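Local coordinates for protein SAHS1 (Ramazzottius varieornatus, PDB 5XN9) that acts as a secreted, heat-soluble molecular shield during desiccation in an anhydrobiotic tardigrade, and has the lipid-binding fold of fatty acid binding proteins, at residues Asp110-Lys113 and Glu118-Lys121; Tyr52-Ser57 and Tyr86-Asp91; Gly75-Gln78 and Glu83-Tyr86. All coordinates share one frame; numbering follows the deposited sequence.

Contact 1 of 3, residues Asp110-Lys113 and Glu118-Lys121; sequences DEYK and ELEK. With ACY (acetic acid), chain L.
The side chain of Lys-121 runs beside the phenol of Tyr-112, the two pointing the same way. Lys-121 CD comes to 3.6 Å from Tyr-112 CE2, and Lys-121 CG sits above one ring face, displaced toward the rim. With CG anti to the backbone N (chi1 -173°) and the chain extended beyond it, the ammonium reaches the far end of the ring, where Lys-121 NZ donates to Tyr-112 OH over 3.0 Å. Lys-121 NZ also gives a shorter bond, 2.6 Å, to OXT of an acetic acid molecule, probably from the crystallisation liquor, which Tyr-123 and Arg-132 also hold. Asp-110 OD2 adds only a long salt bridge, 3.7 Å from Lys-121 NZ.

Strands 106-114 and 118-125 form an antiparallel hairpin of the fatty acid binding protein barrel, and Tyr-112 and Lys-121 are a non-hydrogen-bonded pair in it. The next pair, Lys-113 and Glu-120, is hydrogen-bonded: Glu-120 N to Lys-113 O is 2.7 Å and nearly straight at 174°, while Lys-113 N returns a bond to Glu-120 O. Leu-119 CD2 approaches Tyr-112 CD2 obliquely at 3.9 Å. On the face carrying Lys-113 and Glu-120, a water donates both to Glu-111 OE2 and, over 2.8 Å, to Glu-120 O, giving that carbonyl a second donor. The Glu-120 carboxylate itself turns to Lys-131 of the neighbouring strand.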
ATOM      1  N   ASP A 110       5.404   3.735  -2.828  1.00 23.15           N
ATOM      2  CA  ASP A 110       4.543   3.650  -1.661  1.00 28.32           C
ATOM      3  C   ASP A 110       5.425   3.800  -0.432  1.00 26.67           C
ATOM      4  O   ASP A 110       6.531   3.259  -0.387  1.00 29.41           O
ATOM      5  CB  ASP A 110       3.890   2.272  -1.587  1.00 38.63           C
ATOM      6  CG  ASP A 110       2.644   2.166  -2.428  1.00 50.43           C
ATOM      7  OD1 ASP A 110       2.212   3.197  -2.987  1.00 52.99           O
ATOM      8  OD2 ASP A 110       2.093   1.049  -2.514  1.00 55.96           O
ATOM      9  N   GLU A 111       4.962   4.568   0.539  0.51 25.36           N
ATOM     10  CA  GLU A 111       5.666   4.676   1.805  0.51 25.40           C
ATOM     11  C   GLU A 111       4.673   4.464   2.932  0.51 24.15           C
ATOM     12  O   GLU A 111       3.520   4.896   2.848  0.51 24.23           O
ATOM     13  CB  GLU A 111       6.388   6.025   1.967  0.51 27.31           C
ATOM     14  CG  GLU A 111       7.129   6.168   3.295  0.51 28.35           C
ATOM     15  CD  GLU A 111       7.644   7.572   3.544  0.51 30.88           C
ATOM     16  OE1 GLU A 111       8.874   7.751   3.604  0.51 33.67           O
ATOM     17  OE2 GLU A 111       6.817   8.496   3.679  0.51 32.01           O
ATOM     18  N   TYR A 112       5.120   3.771   3.971  1.00 23.72           N
ATOM     19  CA  TYR A 112       4.328   3.540   5.175  1.00 24.87           C
ATOM     20  C   TYR A 112       5.108   4.099   6.356  1.00 27.61           C
ATOM     21  O   TYR A 112       6.180   3.585   6.692  1.00 29.64           O
ATOM     22  CB  TYR A 112       4.085   2.042   5.389  1.00 25.04           C
ATOM     23  CG  TYR A 112       3.336   1.384   4.255  1.00 24.36           C
ATOM     24  CD1 TYR A 112       3.987   1.039   3.075  1.00 24.14           C
ATOM     25  CD2 TYR A 112       1.975   1.104   4.364  1.00 28.42           C
ATOM     26  CE1 TYR A 112       3.300   0.444   2.028  1.00 24.83           C
ATOM     27  CE2 TYR A 112       1.279   0.508   3.319  1.00 28.68           C
ATOM     28  CZ  TYR A 112       1.951   0.184   2.153  1.00 26.78           C
ATOM     29  OH  TYR A 112       1.273  -0.395   1.099  1.00 28.23           O
ATOM     30  N   LYS A 113       4.569   5.139   6.992  1.00 28.15           N
ATOM     31  CA  LYS A 113       5.265   5.860   8.048  1.00 32.30           C
ATOM     32  C   LYS A 113       4.352   5.939   9.261  1.00 30.75           C
ATOM     33  O   LYS A 113       3.267   6.529   9.188  1.00 32.77           O
ATOM     34  CB  LYS A 113       5.633   7.261   7.552  1.00 37.34           C
ATOM     35  CG  LYS A 113       6.238   8.192   8.582  1.00 46.87           C
ATOM     36  CD  LYS A 113       6.477   9.557   7.942  1.00 53.98           C
ATOM     37  CE  LYS A 113       6.873  10.632   8.951  1.00 62.04           C
ATOM     38  NZ  LYS A 113       7.223  11.920   8.278  1.00 67.13           N
ATOM     39  N   GLU A 118      -0.903   5.881  14.571  1.00 49.70           N
ATOM     40  CA  GLU A 118      -1.394   6.256  13.257  1.00 45.29           C
ATOM     41  C   GLU A 118      -0.359   5.899  12.193  1.00 37.45           C
ATOM     42  O   GLU A 118       0.850   5.941  12.436  1.00 39.37           O
ATOM     43  CB  GLU A 118      -1.716   7.758  13.250  1.00 50.43           C
ATOM     44  CG  GLU A 118      -1.410   8.521  11.976  1.00 56.82           C
ATOM     45  CD  GLU A 118      -1.767   9.993  12.106  1.00 64.67           C
ATOM     46  OE1 GLU A 118      -2.948  10.298  12.383  1.00 66.12           O
ATOM     47  OE2 GLU A 118      -0.865  10.843  11.951  1.00 67.43           O
ATOM     48  N   LEU A 119      -0.840   5.516  11.015  1.00 30.29           N
ATOM     49  CA  LEU A 119       0.031   5.205   9.890  1.00 27.99           C
ATOM     50  C   LEU A 119      -0.290   6.160   8.752  1.00 27.93           C
ATOM     51  O   LEU A 119      -1.448   6.266   8.333  1.00 28.48           O
ATOM     52  CB  LEU A 119      -0.150   3.751   9.427  1.00 28.36           C
ATOM     53  CG  LEU A 119       0.869   3.231   8.410  1.00 30.80           C
ATOM     54  CD1 LEU A 119       1.028   1.729   8.556  1.00 33.86           C
ATOM     55  CD2 LEU A 119       0.443   3.579   7.000  1.00 33.80           C
ATOM     56  N   GLU A 120       0.739   6.826   8.238  0.75 30.04           N
ATOM     57  CA  GLU A 120       0.611   7.733   7.105  0.75 30.86           C
ATOM     58  C   GLU A 120       1.156   7.026   5.868  0.75 28.48           C
ATOM     59  O   GLU A 120       2.322   6.622   5.849  0.75 27.30           O
ATOM     60  CB  GLU A 120       1.401   9.014   7.383  0.75 38.95           C
ATOM     61  CG  GLU A 120       1.269  10.100   6.326  0.75 46.54           C
ATOM     62  CD  GLU A 120       2.036  11.369   6.685  0.75 56.09           C
ATOM     63  OE1 GLU A 120       2.746  11.903   5.805  0.75 58.65           O
ATOM     64  OE2 GLU A 120       1.932  11.830   7.844  0.75 59.98           O
ATOM     65  N   LYS A 121       0.310   6.847   4.855  1.00 24.71           N
ATOM     66  CA  LYS A 121       0.729   6.240   3.600  1.00 25.37           C
ATOM     67  C   LYS A 121       0.871   7.326   2.548  1.00 26.05           C
ATOM     68  O   LYS A 121      -0.041   8.138   2.355  1.00 28.14           O
ATOM     69  CB  LYS A 121      -0.242   5.166   3.110  1.00 28.25           C
ATOM     70  CG  LYS A 121       0.292   4.430   1.894  1.00 32.82           C
ATOM     71  CD  LYS A 121      -0.483   3.158   1.588  1.00 36.27           C
ATOM     72  CE  LYS A 121       0.079   2.509   0.347  1.00 40.44           C
ATOM     73  NZ  LYS A 121      -0.767   1.386  -0.128  1.00 42.24           N
TER
HETATM   74  C   ACY L 210      -4.495   1.975  -0.711  1.00 48.10           C
HETATM   75  O   ACY L 210      -5.064   3.087  -0.646  1.00 46.78           O
HETATM   76  OXT ACY L 210      -3.348   1.751  -0.264  1.00 46.58           O
HETATM   77  CH3 ACY L 210      -5.229   0.837  -1.359  1.00 48.89           C
HETATM   78  O   HOH W   1       4.149   8.308   4.544  1.00 33.55           O

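Contact 2 of 3, residues Tyr52-Ser57 and Tyr86-Asp91; sequences YHHQIS and YKYTED. With EDO (1,2-ethanediol), chain K.
Tyr-88 OH is held by two partners: ND1 of His-54 lies 2.8 Å away, and O2 of a bound 1,2-ethanediol donates a weak bond over 3.2 Å to Tyr-88 OH. The bond to His-54 is fairly straight (162°), and either partner could supply its proton. The hydroxyl meets the imidazole at its edge, near the ring plane, so ND1 is used without any overlap of faces. The two rings stand rim to rim with planes 79° apart and centroids 5.9 Å from each other, and their side chains cross at about a right angle.

His-54 is on strand 51-58 and Tyr-88 on strand 82-91, which are not neighbours in the sheet. Their polar ends instead meet across the interior of the beta-barrel, the region that holds the ligand in fatty acid binding proteins. Here it holds the diol, probably a crystallisation additive, whose C2 lies obliquely to the Tyr-86 ring and 3.8 Å from Tyr-86 CB.

His-54 reaches inward with CG anti to the backbone N (chi1 177°). Its rotation is fixed at both nitrogens, since NE2 is hydrogen-bonded to His-43, a residue of the magnesium site; His-54 thus links that first-shell histidine to the tyrosine. In one of the two conformers of Ile-56, CD1 lies over the imidazole. Tyr-88 is steadied in turn by stacking on Phe-69, while Leu-95 and Ala-97 touch it from strand 94-101.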
ATOM      1  N   TYR A  52       7.196 -11.815   4.933  1.00 17.91           N
ATOM      2  CA  TYR A  52       6.074 -11.041   5.423  1.00 16.79           C
ATOM      3  C   TYR A  52       4.870 -11.260   4.527  1.00 17.27           C
ATOM      4  O   TYR A  52       4.997 -11.611   3.348  1.00 17.84           O
ATOM      5  CB  TYR A  52       6.387  -9.540   5.407  1.00 17.23           C
ATOM      6  CG  TYR A  52       7.402  -9.104   6.429  1.00 18.37           C
ATOM      7  CD1 TYR A  52       8.761  -9.157   6.150  1.00 20.91           C
ATOM      8  CD2 TYR A  52       7.003  -8.623   7.676  1.00 19.43           C
ATOM      9  CE1 TYR A  52       9.700  -8.753   7.098  1.00 22.05           C
ATOM     10  CE2 TYR A  52       7.926  -8.214   8.623  1.00 20.48           C
ATOM     11  CZ  TYR A  52       9.267  -8.280   8.332  1.00 22.36           C
ATOM     12  OH  TYR A  52      10.168  -7.866   9.279  1.00 24.90           O
ATOM     13  N   HIS A  53       3.689 -11.067   5.101  0.76 16.41           N
ATOM     14  CA  HIS A  53       2.466 -10.928   4.327  0.76 17.65           C
ATOM     15  C   HIS A  53       1.922  -9.522   4.470  0.76 15.97           C
ATOM     16  O   HIS A  53       1.982  -8.923   5.551  0.76 17.26           O
ATOM     17  CB  HIS A  53       1.391 -11.904   4.791  0.76 18.72           C
ATOM     18  CG  HIS A  53       1.642 -13.307   4.357  0.76 19.54           C
ATOM     19  ND1 HIS A  53       0.926 -13.910   3.348  0.76 23.60           N
ATOM     20  CD2 HIS A  53       2.540 -14.225   4.783  0.76 19.84           C
ATOM     21  CE1 HIS A  53       1.352 -15.151   3.192  0.76 24.85           C
ATOM     22  NE2 HIS A  53       2.343 -15.362   4.037  0.76 22.09           N
ATOM     23  N   HIS A  54       1.362  -9.021   3.375  1.00 17.38           N
ATOM     24  CA  HIS A  54       0.720  -7.720   3.340  1.00 17.09           C
ATOM     25  C   HIS A  54      -0.617  -7.960   2.661  1.00 16.46           C
ATOM     26  O   HIS A  54      -0.669  -8.234   1.452  1.00 18.74           O
ATOM     27  CB  HIS A  54       1.563  -6.722   2.553  1.00 16.63           C
ATOM     28  CG  HIS A  54       0.917  -5.388   2.410  1.00 17.07           C
ATOM     29  ND1 HIS A  54       1.409  -4.411   1.569  1.00 20.64           N
ATOM     30  CD2 HIS A  54      -0.174  -4.858   3.013  1.00 17.84           C
ATOM     31  CE1 HIS A  54       0.638  -3.343   1.649  1.00 21.59           C
ATOM     32  NE2 HIS A  54      -0.327  -3.586   2.520  1.00 19.66           N
ATOM     33  N   GLN A  55      -1.699  -7.911   3.432  1.00 17.14           N
ATOM     34  CA  GLN A  55      -3.028  -8.114   2.888  1.00 17.18           C
ATOM     35  C   GLN A  55      -3.705  -6.761   2.757  1.00 17.08           C
ATOM     36  O   GLN A  55      -3.811  -6.014   3.737  1.00 18.32           O
ATOM     37  CB  GLN A  55      -3.854  -9.030   3.783  1.00 20.26           C
ATOM     38  CG  GLN A  55      -5.206  -9.365   3.198  1.00 23.97           C
ATOM     39  CD  GLN A  55      -6.102  -9.992   4.225  1.00 29.55           C
ATOM     40  OE1 GLN A  55      -6.717  -9.294   5.030  1.00 32.66           O
ATOM     41  NE2 GLN A  55      -6.164 -11.316   4.226  1.00 34.19           N
ATOM     42  N   ILE A  56      -4.134  -6.441   1.543  0.57 17.50           N
ATOM     43  CA  ILE A  56      -4.892  -5.232   1.254  0.57 18.50           C
ATOM     44  C   ILE A  56      -6.333  -5.658   1.029  0.57 18.25           C
ATOM     45  O   ILE A  56      -6.589  -6.622   0.296  0.57 19.68           O
ATOM     46  CB  ILE A  56      -4.340  -4.520   0.005  0.57 21.12           C
ATOM     47  CG1 ILE A  56      -2.855  -4.170   0.186  0.57 24.34           C
ATOM     48  CG2 ILE A  56      -5.174  -3.286  -0.328  0.57 24.44           C
ATOM     49  CD1 ILE A  56      -1.884  -5.242  -0.316  0.57 26.39           C
ATOM     50  N   SER A  57      -7.272  -4.967   1.662  1.00 19.18           N
ATOM     51  CA  SER A  57      -8.677  -5.247   1.409  1.00 20.58           C
ATOM     52  C   SER A  57      -9.481  -3.958   1.299  1.00 20.05           C
ATOM     53  O   SER A  57      -9.280  -3.018   2.072  1.00 20.93           O
ATOM     54  CB  SER A  57      -9.271  -6.157   2.476  1.00 26.90           C
ATOM     55  OG  SER A  57      -9.167  -5.555   3.739  1.00 31.39           O
ATOM     56  N   TYR A  86       7.109  -5.571  -7.547  1.00 19.04           N
ATOM     57  CA  TYR A  86       7.313  -4.774  -6.347  1.00 18.38           C
ATOM     58  C   TYR A  86       8.602  -5.185  -5.648  1.00 17.93           C
ATOM     59  O   TYR A  86       9.095  -6.311  -5.787  1.00 19.25           O
ATOM     60  CB  TYR A  86       6.144  -4.896  -5.361  1.00 19.58           C
ATOM     61  CG  TYR A  86       5.850  -6.323  -4.936  1.00 18.73           C
ATOM     62  CD1 TYR A  86       6.559  -6.930  -3.910  1.00 20.23           C
ATOM     63  CD2 TYR A  86       4.859  -7.061  -5.570  1.00 21.21           C
ATOM     64  CE1 TYR A  86       6.295  -8.250  -3.532  1.00 20.68           C
ATOM     65  CE2 TYR A  86       4.586  -8.361  -5.204  1.00 21.75           C
ATOM     66  CZ  TYR A  86       5.299  -8.959  -4.184  1.00 21.00           C
ATOM     67  OH  TYR A  86       5.019 -10.263  -3.820  1.00 24.79           O
ATOM     68  N   LYS A  87       9.119  -4.260  -4.845  1.00 18.25           N
ATOM     69  CA  LYS A  87      10.197  -4.585  -3.915  1.00 17.41           C
ATOM     70  C   LYS A  87      10.011  -3.710  -2.690  1.00 19.00           C
ATOM     71  O   LYS A  87       9.996  -2.480  -2.807  1.00 20.10           O
ATOM     72  CB  LYS A  87      11.581  -4.352  -4.523  1.00 21.67           C
ATOM     73  CG  LYS A  87      12.716  -4.748  -3.573  1.00 24.26           C
ATOM     74  CD  LYS A  87      14.078  -4.274  -4.051  1.00 32.13           C
ATOM     75  CE  LYS A  87      14.436  -4.876  -5.381  1.00 36.61           C
ATOM     76  NZ  LYS A  87      15.881  -4.668  -5.678  1.00 37.57           N
ATOM     77  N   TYR A  88       9.851  -4.340  -1.530  1.00 17.82           N
ATOM     78  CA  TYR A  88       9.732  -3.618  -0.273  1.00 18.17           C
ATOM     79  C   TYR A  88      11.108  -3.494   0.359  1.00 19.27           C
ATOM     80  O   TYR A  88      11.869  -4.468   0.393  1.00 19.76           O
ATOM     81  CB  TYR A  88       8.843  -4.385   0.705  1.00 17.98           C
ATOM     82  CG  TYR A  88       7.370  -4.416   0.375  1.00 17.04           C
ATOM     83  CD1 TYR A  88       6.868  -5.284  -0.584  1.00 18.31           C
ATOM     84  CD2 TYR A  88       6.469  -3.617   1.073  1.00 20.17           C
ATOM     85  CE1 TYR A  88       5.513  -5.333  -0.865  1.00 19.06           C
ATOM     86  CE2 TYR A  88       5.117  -3.660   0.798  1.00 20.41           C
ATOM     87  CZ  TYR A  88       4.649  -4.517  -0.173  1.00 19.07           C
ATOM     88  OH  TYR A  88       3.299  -4.573  -0.427  1.00 23.39           O
ATOM     89  N   THR A  89      11.390  -2.317   0.920  1.00 19.97           N
ATOM     90  CA  THR A  89      12.614  -2.063   1.665  1.00 21.45           C
ATOM     91  C   THR A  89      12.266  -1.270   2.917  1.00 24.24           C
ATOM     92  O   THR A  89      11.201  -0.649   3.006  1.00 25.62           O
ATOM     93  CB  THR A  89      13.624  -1.270   0.832  1.00 24.27           C
ATOM     94  OG1 THR A  89      13.021  -0.031   0.441  1.00 27.00           O
ATOM     95  CG2 THR A  89      14.022  -2.049  -0.414  1.00 24.81           C
ATOM     96  N   GLU A  90      13.165  -1.307   3.893  1.00 24.18           N
ATOM     97  CA  GLU A  90      13.055  -0.466   5.075  1.00 27.22           C
ATOM     98  C   GLU A  90      13.887   0.792   4.896  1.00 30.19           C
ATOM     99  O   GLU A  90      14.981   0.756   4.327  1.00 32.89           O
ATOM    100  CB  GLU A  90      13.595  -1.185   6.310  1.00 30.86           C
ATOM    101  CG  GLU A  90      12.810  -2.397   6.729  1.00 33.37           C
ATOM    102  CD  GLU A  90      13.375  -3.014   7.998  1.00 35.79           C
ATOM    103  OE1 GLU A  90      14.385  -3.748   7.919  1.00 36.77           O
ATOM    104  OE2 GLU A  90      12.820  -2.742   9.078  1.00 37.43           O
ATOM    105  N   ASP A  91      13.326   1.919   5.312  0.63 32.82           N
ATOM    106  CA  ASP A  91      14.050   3.182   5.384  0.63 36.76           C
ATOM    107  C   ASP A  91      14.046   3.501   6.870  0.63 37.36           C
ATOM    108  O   ASP A  91      13.113   4.129   7.378  0.63 36.82           O
ATOM    109  CB  ASP A  91      13.367   4.264   4.561  0.63 40.55           C
ATOM    110  CG  ASP A  91      14.284   5.435   4.272  0.63 44.27           C
ATOM    111  OD1 ASP A  91      15.064   5.817   5.170  0.63 45.56           O
ATOM    112  OD2 ASP A  91      14.231   5.965   3.143  0.63 47.09           O
TER
HETATM  113  C1  EDO K 209       1.441  -4.614  -3.872  0.90 56.68           C
HETATM  114  O1  EDO K 209       0.682  -3.834  -4.802  0.90 57.48           O
HETATM  115  C2  EDO K 209       2.854  -4.056  -3.747  0.90 54.41           C
HETATM  116  O2  EDO K 209       2.832  -2.791  -3.071  0.90 54.67           O

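Contact 3 of 3, residues Gly75-Gln78 and Glu83-Tyr86; sequences GTTQ and EIKY
Tyr-86 lays its ring over the backbone of Gly-75, and this end of the contact is the tight one. Gly-75 CA lies 3.9 Å from the centroid of the Tyr-86 ring and 23° off its normal, a CH-pi contact, while Gly-75 C sits above the same ring, offset toward the rim. The tyrosine takes the sterically demanding position with CG between its own backbone N and carbonyl carbon (chi1 57°), which swings the ring across to the partner strand. Gly-75, having no side chain, lets the ring lie this close to the backbone. The ring continues to Thr-76, whose N is 3.5 Å from Tyr-86 CE2, and its hydroxyl is hydrogen-bonded to the carbonyl of Asn-68. Replacing Tyr-86 by an alanine is likely to strip the Gly-75 backbone of its aromatic cover and leave the Asn-68 carbonyl without this donor.

Strands 75-79 and 82-91 make an antiparallel beta hairpin at one end of the sheet order. Two hydrogen-bonded pairs hold it: Gly-75 with Tyr-86, and Thr-77 with Ile-84, where Thr-77 N to Ile-84 O measures 2.9 Å. Beside Tyr-86, Thr-77 CG2 packs against Ile-84 CB at 3.8 Å.

The opposite face, bearing Thr-76, Gln-78, Glu-83 and Lys-85, is looser and largely exposed to solvent. Gln-78, bent at its second torsion (-117°), brings NE2 to 3.4 Å from Glu-83 CB, and Lys-85 leads its chain away from the partner strand.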
ATOM      1  N   GLY A  75       9.293  -9.158  -5.980  1.00 20.33           N
ATOM      2  CA  GLY A  75       8.179 -10.069  -6.099  1.00 21.95           C
ATOM      3  C   GLY A  75       7.220  -9.565  -7.160  1.00 21.73           C
ATOM      4  O   GLY A  75       7.389  -8.472  -7.706  1.00 22.60           O
ATOM      5  N   THR A  76       6.224 -10.389  -7.466  1.00 23.27           N
ATOM      6  CA  THR A  76       5.227 -10.025  -8.459  1.00 23.66           C
ATOM      7  C   THR A  76       3.832 -10.343  -7.949  1.00 25.75           C
ATOM      8  O   THR A  76       3.617 -11.296  -7.191  1.00 29.58           O
ATOM      9  CB  THR A  76       5.428 -10.739  -9.806  1.00 30.80           C
ATOM     10  OG1 THR A  76       5.305 -12.152  -9.620  1.00 37.26           O
ATOM     11  CG2 THR A  76       6.796 -10.416 -10.394  1.00 29.63           C
ATOM     12  N   THR A  77       2.881  -9.532  -8.395  1.00 26.67           N
ATOM     13  CA  THR A  77       1.471  -9.790  -8.166  1.00 27.98           C
ATOM     14  C   THR A  77       0.714  -9.388  -9.426  1.00 31.09           C
ATOM     15  O   THR A  77       1.304  -8.947 -10.418  1.00 30.37           O
ATOM     16  CB  THR A  77       0.983  -9.109  -6.875  1.00 31.10           C
ATOM     17  OG1 THR A  77      -0.348  -9.537  -6.562  1.00 32.17           O
ATOM     18  CG2 THR A  77       1.007  -7.607  -7.006  1.00 31.05           C
ATOM     19  N   GLN A  78      -0.595  -9.560  -9.407  1.00 38.76           N
ATOM     20  CA  GLN A  78      -1.421  -9.184 -10.539  1.00 45.70           C
ATOM     21  C   GLN A  78      -2.622  -8.413 -10.025  1.00 49.48           C
ATOM     22  O   GLN A  78      -3.125  -8.679  -8.931  1.00 50.46           O
ATOM     23  CB  GLN A  78      -1.907 -10.416 -11.312  1.00 53.15           C
ATOM     24  CG  GLN A  78      -0.815 -11.147 -12.070  1.00 61.84           C
ATOM     25  CD  GLN A  78      -1.042 -11.130 -13.569  1.00 70.89           C
ATOM     26  OE1 GLN A  78      -2.046 -11.645 -14.062  1.00 73.19           O
ATOM     27  NE2 GLN A  78      -0.106 -10.538 -14.303  1.00 74.67           N
ATOM     28  N   GLU A  83       0.207  -6.981 -14.686  1.00 44.56           N
ATOM     29  CA  GLU A  83       1.267  -7.495 -13.835  1.00 43.61           C
ATOM     30  C   GLU A  83       1.914  -6.347 -13.074  1.00 33.19           C
ATOM     31  O   GLU A  83       2.132  -5.260 -13.621  1.00 31.39           O
ATOM     32  CB  GLU A  83       2.328  -8.226 -14.656  1.00 53.37           C
ATOM     33  CG  GLU A  83       3.397  -8.892 -13.801  1.00 65.14           C
ATOM     34  CD  GLU A  83       4.717  -9.032 -14.529  1.00 77.05           C
ATOM     35  OE1 GLU A  83       5.029  -8.159 -15.368  1.00 81.55           O
ATOM     36  OE2 GLU A  83       5.441 -10.014 -14.263  1.00 80.97           O
ATOM     37  N   ILE A  84       2.237  -6.598 -11.809  1.00 28.78           N
ATOM     38  CA  ILE A  84       2.793  -5.593 -10.920  1.00 27.35           C
ATOM     39  C   ILE A  84       4.062  -6.177 -10.309  1.00 26.78           C
ATOM     40  O   ILE A  84       4.012  -7.235  -9.669  1.00 29.79           O
ATOM     41  CB  ILE A  84       1.790  -5.222  -9.813  1.00 30.61           C
ATOM     42  CG1 ILE A  84       0.445  -4.786 -10.410  1.00 35.32           C
ATOM     43  CG2 ILE A  84       2.370  -4.173  -8.890  1.00 31.32           C
ATOM     44  CD1 ILE A  84       0.542  -3.625 -11.346  1.00 38.93           C
ATOM     45  N   LYS A  85       5.196  -5.510 -10.517  1.00 23.36           N
ATOM     46  CA  LYS A  85       6.443  -5.889  -9.866  1.00 22.76           C
ATOM     47  C   LYS A  85       6.657  -4.991  -8.657  1.00 20.12           C
ATOM     48  O   LYS A  85       6.399  -3.788  -8.720  1.00 23.27           O
ATOM     49  CB  LYS A  85       7.625  -5.732 -10.816  1.00 28.03           C
ATOM     50  CG  LYS A  85       7.546  -6.551 -12.085  1.00 38.51           C
ATOM     51  CD  LYS A  85       8.852  -6.421 -12.852  1.00 47.78           C
ATOM     52  CE  LYS A  85       8.654  -6.536 -14.353  1.00 55.07           C
ATOM     53  NZ  LYS A  85       9.907  -6.227 -15.100  1.00 59.10           N
ATOM     54  N   TYR A  86       7.109  -5.571  -7.547  1.00 19.04           N
ATOM     55  CA  TYR A  86       7.313  -4.774  -6.347  1.00 18.38           C
ATOM     56  C   TYR A  86       8.602  -5.185  -5.648  1.00 17.93           C
ATOM     57  O   TYR A  86       9.095  -6.311  -5.787  1.00 19.25           O
ATOM     58  CB  TYR A  86       6.144  -4.896  -5.361  1.00 19.58           C
ATOM     59  CG  TYR A  86       5.850  -6.323  -4.936  1.00 18.73           C
ATOM     60  CD1 TYR A  86       6.559  -6.930  -3.910  1.00 20.23           C
ATOM     61  CD2 TYR A  86       4.859  -7.061  -5.570  1.00 21.21           C
ATOM     62  CE1 TYR A  86       6.295  -8.250  -3.532  1.00 20.68           C
ATOM     63  CE2 TYR A  86       4.586  -8.361  -5.204  1.00 21.75           C
ATOM     64  CZ  TYR A  86       5.299  -8.959  -4.184  1.00 21.00           C
ATOM     65  OH  TYR A  86       5.019 -10.263  -3.820  1.00 24.79           O
TER

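From the N terminus, the chain passes strand 10-19, two helices and strand 42-48 before strand 51-58 supplies one half of contact 2. After strand 63-69 it reaches contact 3, which closes the short hairpin turn between 75-78 and 83-86. Strand 82-91 then runs on, and contact 2 closes the loop opened at residues 52-57; contact 3 nests inside that span, and the two share Tyr-86. Contact 1 follows in series, closing the later hairpin. Contacts 1 and 3 each join two consecutive strands that are adjacent in the sheet, whereas contact 2 spans the barrel interior. Contacts 1 and 2 touch there, with Tyr-112 OH 3.1 Å from His-54 CE1.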